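Local atomic coordinates of phosphoserine phosphatase RsbX (Bacillus subtilis, PDB entry 3W42), a protein that dephosphorylates phosphoserine in the stressosome protein RsbS and thereby acts as a negative regulator of sigma-B in the general stress response. Residues A[61-66]-A[72-77]; A[77-82]-A[134-139]; A[102-107]-A[120-125]. One frame throughout, in Å; residues are numbered along the deposited sequence. Where two conformers were deposited one is given.

Interaction 1 (A[61-66]-A[72-77])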
# COMPACT_ATOMS: atom_id res chain seq x y z
N ASP A 61 -12.70 0.40 3.73
CA ASP A 61 -13.79 -0.35 4.32
C ASP A 61 -13.99 -1.75 3.68
O ASP A 61 -14.22 -2.72 4.38
CB ASP A 61 -15.10 0.43 4.17
CG ASP A 61 -16.18 -0.13 5.01
OD1 ASP A 61 -16.06 -0.05 6.27
OD2 ASP A 61 -17.13 -0.61 4.41
N LEU A 62 -13.92 -1.81 2.36
CA LEU A 62 -14.13 -3.08 1.64
C LEU A 62 -12.95 -4.03 1.90
O LEU A 62 -13.19 -5.25 2.05
CB LEU A 62 -14.28 -2.83 0.17
CG LEU A 62 -15.64 -2.22 -0.22
CD1 LEU A 62 -15.58 -1.65 -1.60
CD2 LEU A 62 -16.76 -3.24 -0.09
N VAL A 63 -11.75 -3.52 1.99
CA VAL A 63 -10.60 -4.41 2.21
C VAL A 63 -10.74 -5.01 3.62
O VAL A 63 -10.48 -6.19 3.82
CB VAL A 63 -9.29 -3.60 2.05
CG1 VAL A 63 -8.11 -4.40 2.57
CG2 VAL A 63 -9.09 -3.25 0.58
N GLU A 64 -11.16 -4.21 4.61
CA GLU A 64 -11.37 -4.76 5.94
C GLU A 64 -12.44 -5.82 5.91
O GLU A 64 -12.26 -6.91 6.50
CB GLU A 64 -11.78 -3.66 6.90
CG GLU A 64 -12.07 -4.24 8.27
CD GLU A 64 -12.35 -3.23 9.29
OE1 GLU A 64 -12.71 -2.08 8.99
OE2 GLU A 64 -12.21 -3.56 10.49
N ASN A 65 -13.56 -5.56 5.29
CA ASN A 65 -14.74 -6.42 5.29
C ASN A 65 -14.56 -7.72 4.56
O ASN A 65 -15.14 -8.70 4.93
CB ASN A 65 -15.97 -5.68 4.71
CG ASN A 65 -17.23 -6.37 5.12
OD1 ASN A 65 -17.88 -6.92 4.30
ND2 ASN A 65 -17.52 -6.44 6.43
N TYR A 66 -13.79 -7.66 3.49
CA TYR A 66 -13.63 -8.77 2.54
C TYR A 66 -12.22 -9.31 2.54
O TYR A 66 -11.83 -9.97 1.59
CB TYR A 66 -14.14 -8.40 1.20
CG TYR A 66 -15.66 -8.18 1.20
CD1 TYR A 66 -16.52 -9.19 1.34
CD2 TYR A 66 -16.18 -6.85 1.15
CE1 TYR A 66 -17.92 -8.93 1.40
CE2 TYR A 66 -17.53 -6.61 1.22
CZ TYR A 66 -18.41 -7.65 1.32
OH TYR A 66 -19.75 -7.46 1.42
N GLU A 72 -7.84 -10.17 -6.12
CA GLU A 72 -8.56 -9.76 -7.29
C GLU A 72 -10.05 -9.64 -7.01
O GLU A 72 -10.73 -8.78 -7.57
CB GLU A 72 -8.30 -10.71 -8.49
CG GLU A 72 -8.71 -10.23 -9.75
CD GLU A 72 -8.02 -10.97 -10.95
OE1 GLU A 72 -6.75 -11.35 -10.93
OE2 GLU A 72 -8.82 -11.07 -11.90
N SER A 73 -10.59 -10.52 -6.17
CA SER A 73 -11.97 -10.35 -5.73
C SER A 73 -12.21 -9.07 -4.96
O SER A 73 -13.18 -8.36 -5.19
CB SER A 73 -12.37 -11.51 -4.87
OG SER A 73 -13.73 -11.38 -4.46
N ILE A 74 -11.28 -8.78 -4.07
CA ILE A 74 -11.41 -7.59 -3.25
C ILE A 74 -11.34 -6.34 -4.16
O ILE A 74 -12.16 -5.41 -4.05
CB ILE A 74 -10.33 -7.49 -2.15
CG1 ILE A 74 -10.43 -8.70 -1.22
CG2 ILE A 74 -10.50 -6.16 -1.40
CD1 ILE A 74 -9.30 -8.77 -0.20
N ILE A 75 -10.36 -6.30 -5.09
CA ILE A 75 -10.21 -5.12 -5.91
C ILE A 75 -11.41 -4.90 -6.81
O ILE A 75 -11.75 -3.76 -7.09
CB ILE A 75 -8.86 -5.13 -6.66
CG1 ILE A 75 -8.46 -3.65 -6.94
CG2 ILE A 75 -8.91 -5.96 -7.88
CD1 ILE A 75 -6.99 -3.56 -7.50
N GLU A 76 -12.06 -5.99 -7.25
CA GLU A 76 -13.26 -5.81 -8.08
C GLU A 76 -14.43 -5.26 -7.26
O GLU A 76 -15.17 -4.43 -7.81
CB GLU A 76 -13.60 -7.15 -8.76
CG GLU A 76 -14.93 -7.10 -9.45
CD GLU A 76 -15.12 -6.05 -10.53
OE1 GLU A 76 -14.06 -5.37 -11.00
OE2 GLU A 76 -16.28 -5.85 -10.92
N ARG A 77 -14.58 -5.65 -6.01
CA ARG A 77 -15.55 -4.99 -5.19
C ARG A 77 -15.26 -3.50 -5.09
O ARG A 77 -16.18 -2.66 -5.07
CB ARG A 77 -15.59 -5.60 -3.77
CG ARG A 77 -16.08 -7.02 -3.70
CD ARG A 77 -16.15 -7.49 -2.26
NE ARG A 77 -16.58 -8.86 -2.11
CZ ARG A 77 -17.84 -9.27 -2.00
NH1 ARG A 77 -18.86 -8.43 -2.13
NH2 ARG A 77 -18.09 -10.55 -1.76

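Interaction 2 (A[77-82]-A[134-139])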
# COMPACT_ATOMS: atom_id res chain seq x y z
N ARG A 77 -14.58 -5.65 -6.01
CA ARG A 77 -15.55 -4.99 -5.19
C ARG A 77 -15.26 -3.50 -5.09
O ARG A 77 -16.18 -2.66 -5.07
CB ARG A 77 -15.59 -5.60 -3.77
CG ARG A 77 -16.08 -7.02 -3.70
CD ARG A 77 -16.15 -7.49 -2.26
NE ARG A 77 -16.58 -8.86 -2.11
CZ ARG A 77 -17.84 -9.27 -2.00
NH1 ARG A 77 -18.86 -8.43 -2.13
NH2 ARG A 77 -18.09 -10.55 -1.76
N CYS A 78 -13.99 -3.19 -4.89
CA CYS A 78 -13.56 -1.79 -4.84
C CYS A 78 -13.91 -1.06 -6.12
O CYS A 78 -14.48 0.04 -6.08
CB CYS A 78 -12.07 -1.69 -4.59
SG CYS A 78 -11.57 -2.25 -2.92
N ASN A 79 -13.65 -1.69 -7.28
CA ASN A 79 -14.00 -1.07 -8.53
C ASN A 79 -15.50 -0.77 -8.65
O ASN A 79 -15.91 0.30 -9.03
CB ASN A 79 -13.57 -1.99 -9.67
CG ASN A 79 -13.62 -1.31 -11.00
OD1 ASN A 79 -13.22 -0.18 -11.14
ND2 ASN A 79 -14.24 -1.99 -11.98
N GLN A 80 -16.31 -1.77 -8.26
CA GLN A 80 -17.78 -1.52 -8.32
C GLN A 80 -18.23 -0.41 -7.42
O GLN A 80 -19.13 0.37 -7.78
CB GLN A 80 -18.54 -2.81 -7.98
CG GLN A 80 -18.38 -3.85 -9.13
CD GLN A 80 -19.28 -4.98 -9.02
OE1 GLN A 80 -20.45 -4.83 -8.65
NE2 GLN A 80 -18.75 -6.16 -9.33
N ALA A 81 -17.57 -0.21 -6.27
CA ALA A 81 -17.90 0.88 -5.36
C ALA A 81 -17.49 2.27 -5.92
O ALA A 81 -17.96 3.26 -5.42
CB ALA A 81 -17.20 0.67 -4.04
N MET A 82 -16.64 2.30 -6.94
CA MET A 82 -16.22 3.56 -7.52
C MET A 82 -17.20 4.14 -8.52
O MET A 82 -17.09 5.31 -8.89
CB MET A 82 -14.83 3.45 -8.16
CG MET A 82 -13.74 3.06 -7.20
SD MET A 82 -13.45 4.20 -5.82
CE MET A 82 -14.37 3.37 -4.50
N LYS A 134 -15.80 1.13 -14.19
CA LYS A 134 -15.84 0.48 -15.51
C LYS A 134 -14.99 -0.75 -15.57
O LYS A 134 -14.18 -0.98 -14.72
CB LYS A 134 -15.31 1.44 -16.51
CG LYS A 134 -16.08 2.74 -16.61
CD LYS A 134 -16.09 3.32 -18.02
CE LYS A 134 -16.62 2.37 -19.15
NZ LYS A 134 -15.87 2.46 -20.47
N PRO A 135 -15.14 -1.59 -16.61
CA PRO A 135 -14.46 -2.93 -16.51
C PRO A 135 -12.90 -2.95 -16.48
O PRO A 135 -12.32 -2.07 -17.10
CB PRO A 135 -15.05 -3.74 -17.71
CG PRO A 135 -16.17 -2.91 -18.21
CD PRO A 135 -16.14 -1.55 -17.67
N GLN A 136 -12.30 -3.89 -15.80
CA GLN A 136 -10.86 -3.97 -15.62
C GLN A 136 -10.43 -5.31 -15.97
O GLN A 136 -11.11 -6.27 -15.63
CB GLN A 136 -10.40 -3.81 -14.15
CG GLN A 136 -10.51 -2.39 -13.70
CD GLN A 136 -9.42 -1.38 -14.20
OE1 GLN A 136 -9.57 -0.22 -14.06
NE2 GLN A 136 -8.28 -1.87 -14.69
N LYS A 137 -9.19 -5.47 -16.45
CA LYS A 137 -8.53 -6.77 -16.65
C LYS A 137 -7.32 -6.82 -15.71
O LYS A 137 -6.23 -6.35 -15.95
CB LYS A 137 -8.05 -6.95 -18.07
CG LYS A 137 -9.15 -7.14 -19.05
CD LYS A 137 -8.56 -7.04 -20.43
CE LYS A 137 -9.39 -7.70 -21.47
NZ LYS A 137 -8.54 -7.92 -22.67
N TYR A 138 -7.58 -7.26 -14.50
CA TYR A 138 -6.63 -7.20 -13.41
C TYR A 138 -5.45 -8.16 -13.65
O TYR A 138 -5.59 -9.20 -14.32
CB TYR A 138 -7.34 -7.62 -12.12
CG TYR A 138 -8.49 -6.72 -11.76
CD1 TYR A 138 -8.25 -5.42 -11.45
CD2 TYR A 138 -9.82 -7.16 -11.81
CE1 TYR A 138 -9.30 -4.65 -11.06
CE2 TYR A 138 -10.86 -6.31 -11.52
CZ TYR A 138 -10.59 -5.09 -11.10
OH TYR A 138 -11.61 -4.24 -10.78
N LYS A 139 -4.34 -7.81 -13.06
CA LYS A 139 -3.15 -8.63 -13.04
C LYS A 139 -2.88 -8.98 -11.56
O LYS A 139 -2.82 -8.06 -10.74
CB LYS A 139 -1.99 -7.87 -13.72
CG LYS A 139 -0.67 -8.36 -13.52
CD LYS A 139 -0.56 -9.74 -14.09
CE LYS A 139 0.87 -10.28 -13.89
NZ LYS A 139 1.09 -11.60 -14.53

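Interaction 3 (A[102-107]-A[120-125])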
# COMPACT_ATOMS: atom_id res chain seq x y z
N PHE A 102 3.09 -14.14 -0.97
CA PHE A 102 2.27 -12.97 -1.09
C PHE A 102 1.50 -12.96 -2.37
O PHE A 102 1.91 -13.56 -3.38
CB PHE A 102 3.12 -11.68 -0.90
CG PHE A 102 4.03 -11.33 -2.03
CD1 PHE A 102 3.62 -10.55 -3.08
CD2 PHE A 102 5.34 -11.79 -2.01
CE1 PHE A 102 4.44 -10.20 -4.06
CE2 PHE A 102 6.25 -11.42 -3.03
CZ PHE A 102 5.75 -10.57 -4.01
N THR A 103 0.38 -12.22 -2.36
CA THR A 103 -0.41 -12.02 -3.54
C THR A 103 -0.70 -10.48 -3.60
O THR A 103 -0.91 -9.83 -2.57
CB THR A 103 -1.69 -12.78 -3.51
OG1 THR A 103 -2.39 -12.61 -2.28
CG2 THR A 103 -1.48 -14.28 -3.79
N TYR A 104 -0.70 -9.94 -4.79
CA TYR A 104 -0.75 -8.50 -4.99
C TYR A 104 -1.53 -8.15 -6.21
O TYR A 104 -1.33 -8.75 -7.30
CB TYR A 104 0.71 -7.95 -5.14
CG TYR A 104 0.80 -6.48 -5.37
CD1 TYR A 104 0.52 -5.59 -4.31
CD2 TYR A 104 1.08 -5.95 -6.62
CE1 TYR A 104 0.60 -4.21 -4.52
CE2 TYR A 104 1.14 -4.56 -6.82
CZ TYR A 104 0.90 -3.71 -5.75
OH TYR A 104 0.95 -2.35 -5.89
N CYS A 105 -2.40 -7.15 -6.12
CA CYS A 105 -3.15 -6.66 -7.25
C CYS A 105 -3.31 -5.16 -7.08
O CYS A 105 -3.60 -4.68 -5.99
CB CYS A 105 -4.47 -7.34 -7.39
SG CYS A 105 -5.41 -7.00 -8.87
N SER A 106 -3.18 -4.42 -8.18
CA SER A 106 -3.16 -2.96 -8.17
C SER A 106 -3.71 -2.41 -9.45
O SER A 106 -3.54 -3.01 -10.54
CB SER A 106 -1.70 -2.56 -7.98
OG SER A 106 -1.51 -1.17 -8.02
N VAL A 107 -4.32 -1.21 -9.37
CA VAL A 107 -4.59 -0.39 -10.55
C VAL A 107 -4.21 1.05 -10.18
O VAL A 107 -4.69 1.57 -9.18
CB VAL A 107 -6.05 -0.45 -11.00
CG1 VAL A 107 -6.31 0.50 -12.16
CG2 VAL A 107 -6.44 -1.91 -11.37
N GLU A 120 17.23 -9.32 -5.17
CA GLU A 120 16.07 -9.37 -6.04
C GLU A 120 14.99 -8.39 -5.55
O GLU A 120 14.83 -8.11 -4.37
CB GLU A 120 15.57 -10.82 -5.98
CG GLU A 120 14.25 -11.24 -6.55
CD GLU A 120 14.02 -12.75 -6.28
OE1 GLU A 120 14.83 -13.57 -6.83
OE2 GLU A 120 13.08 -13.12 -5.52
N SER A 121 14.47 -7.64 -6.44
CA SER A 121 13.35 -6.85 -5.96
C SER A 121 12.15 -7.21 -6.84
O SER A 121 12.27 -7.45 -8.09
CB SER A 121 13.70 -5.39 -6.11
OG SER A 121 13.93 -5.05 -7.48
N PHE A 122 10.99 -7.17 -6.26
CA PHE A 122 9.72 -7.15 -6.97
C PHE A 122 9.29 -5.70 -7.01
O PHE A 122 9.09 -5.10 -5.95
CB PHE A 122 8.71 -8.01 -6.27
CG PHE A 122 7.36 -7.98 -6.97
CD1 PHE A 122 7.24 -8.33 -8.30
CD2 PHE A 122 6.23 -7.47 -6.33
CE1 PHE A 122 6.01 -8.25 -8.99
CE2 PHE A 122 4.98 -7.47 -6.98
CZ PHE A 122 4.87 -7.88 -8.30
N TYR A 123 9.15 -5.13 -8.19
CA TYR A 123 8.94 -3.70 -8.34
C TYR A 123 8.13 -3.51 -9.63
O TYR A 123 8.63 -3.01 -10.66
CB TYR A 123 10.25 -2.92 -8.40
CG TYR A 123 10.11 -1.40 -8.21
CD1 TYR A 123 8.93 -0.67 -8.22
CD2 TYR A 123 11.28 -0.73 -7.94
CE1 TYR A 123 9.00 0.78 -8.00
CE2 TYR A 123 11.37 0.65 -7.76
CZ TYR A 123 10.19 1.39 -7.80
OH TYR A 123 10.11 2.77 -7.57
N PRO A 124 6.86 -3.88 -9.59
CA PRO A 124 6.06 -3.77 -10.77
C PRO A 124 5.89 -2.34 -11.27
O PRO A 124 5.79 -1.42 -10.47
CB PRO A 124 4.71 -4.40 -10.37
CG PRO A 124 4.68 -4.24 -8.91
CD PRO A 124 6.09 -4.44 -8.46
N LEU A 125 5.75 -2.18 -12.56
CA LEU A 125 5.38 -0.90 -13.12
C LEU A 125 3.96 -0.59 -12.75
O LEU A 125 3.12 -1.47 -12.54
CB LEU A 125 5.46 -0.94 -14.63
CG LEU A 125 6.87 -1.06 -15.16
CD1 LEU A 125 6.73 -1.00 -16.68
CD2 LEU A 125 7.79 0.05 -14.52

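Interaction 1 (A[61-66]-A[72-77])
The guanidinium of Arg77 lies flat on one face of the Tyr66 ring, the two planes only 7° apart, in a cation-pi stack with Arg77 CZ 3.6 Å from the Tyr66 ring centroid. Tyr66 CE1 stands over the centre of the guanidinium, 3.4 Å from Arg77 CZ, while Arg77 NE sits nearer the rim of the ring. In one of the two conformers of Asn65, OD1 lies over the opposite face, offset toward the rim. The arginine stem shares the guanidinium's face: Arg77 CD makes a CH-pi contact 3.7 Å from the Tyr66 centroid. With its chain extended from CG to NE, Arg77 crosses the tyrosine at about a right angle and lays methylene and cation successively over the ring. Arg77 NH2 also forms a salt bridge with Glu69, in the turn between the helices, so ring and carboxylate together probably limit rotation of the guanidinium.

Nearer the sheet the contact becomes aliphatic. Ile74 CD1 presses on the carbonyl of Tyr66, 3.3 Å from Tyr66 O, and its other branch meets Val63, CG2 to CG2, at 3.8 Å. Leu62 reaches across further along, its CD1 3.7 Å from Arg77 O.

This is a helical hairpin: segments 61-65 and 72-77 run roughly antiparallel at 144°, their axes 9.5 Å apart, and Tyr66 is the first residue to leave helical geometry before the turn. The hairpin illustrates how a helix pair closes over a sheet: Val63 and Ile74 also rest on Ile39 of strand 37-45 and Ile92 of strand 88-96, whereas the Tyr66-Arg77 stack lies farther out.

Interaction 2 (A[77-82]-A[134-139])
Asn79 of helix 71-81 gives a side-chain N-H to the backbone carbonyl of Lys134 in the facing loop. Asn79 ND2 donates to Lys134 O over 2.9 Å in a fairly straight bond, with an N-H...O angle of 163°. The acceptor lies nearly in the plane of the Asn79 amide, but the donor stands above the Lys134 carbonyl plane, 43° out of it. The other half of the same amide is used too, since OD1 accepts from the backbone N of Gly133. A buried amide thus has both its ends paired to neighbouring peptide groups, which fixes its rotation about chi2.

The tight side of the contact is completed by Tyr138. Its OH comes within 3.2 Å of Asn79 CB and 3.6 Å of Asn79 CG, with the phenol ring almost perpendicular to the amide, at 86°. CG of Asn79 is anti to the backbone N, a torsion that carries the amide past the hydroxyl and on to Lys134. The phenol's own polar partner is Glu76, one helical turn earlier, which hydrogen-bonds to Tyr138 OH.

In the alpha-beta-beta-alpha sandwich of PPM phosphatases, this is where the long connection between strands 121-122 and 140-144 runs alongside helix 71-81, one of the helices that cover the five-stranded sheet. Tyr138 also packs on Cys105 and Val107 of strand 101-107 and so sits between helix 71-81 and that strand.

The loose side is made by the side chains of Gln136 and Lys134. Gln136 touches the asparagine lightly, its CG 4.1 Å from Asn79 ND2, while its CB lies over a face of the Tyr138 ring. Lys134, exposed to solvent, starts its side chain away from the helix and stays clear of it.

Interaction 3 (A[102-107]-A[120-125])
Phe122 pushes its ring into the angle between Phe102 and Tyr104, a contact across the two sheets of the beta sandwich that forms the heart of the PPM fold: strand 101-107 belongs to the five-stranded sheet and strand 121-122 borders the six-stranded one. Phe102 and Tyr104, two residues apart on one strand, both project toward the opposing segment, and the hollow between them receives the CD2-CE2 side of Phe122. One wall is the tip of Phe102, whose CZ is 3.9 Å from Phe122 CD2; the rings meet obliquely, planes at 49° and centroids 5.7 Å apart. The other wall is Tyr104, whose CD2 approaches the edge of the Phe122 ring, 4.2 Å from CE2.

Tyr104 CG is anti to the backbone N (chi1 180°), which extends the ring toward Pro124 and Phe122; its OH hydrogen-bonds with Ser91 and its ring meets Phe112. Phe122 is further covered by a ring stack with His141. Pro124 supplies the second bump: its CD rests over the centre of the Phe122 ring, and its CG touches Tyr104 CE2 at 4.1 Å.

In the fold
Interactions 1 and 2 share helix 71-81 and meet directly: the helix turns one side to helix 49-65 and another to the loop 134-139, and Glu76 binds Tyr138 between them. All three contacts are partly buried, but interaction 3 lies deepest, its centre about 10 Å from the centre of the chain, against about 14 and 17 Å for the centres of interactions 1 and 2. Their chemistry differs accordingly. Between the sheets, rings and a proline pack without any hydrogen bond across the contact; between the helices, aliphatic packing grades into a stacked cation; at the loop, a side-chain amide holds main-chain atoms. Strand 101-107 connects all three, since Ile75 packs on Cys105 and Tyr138 on Cys105 and Val107.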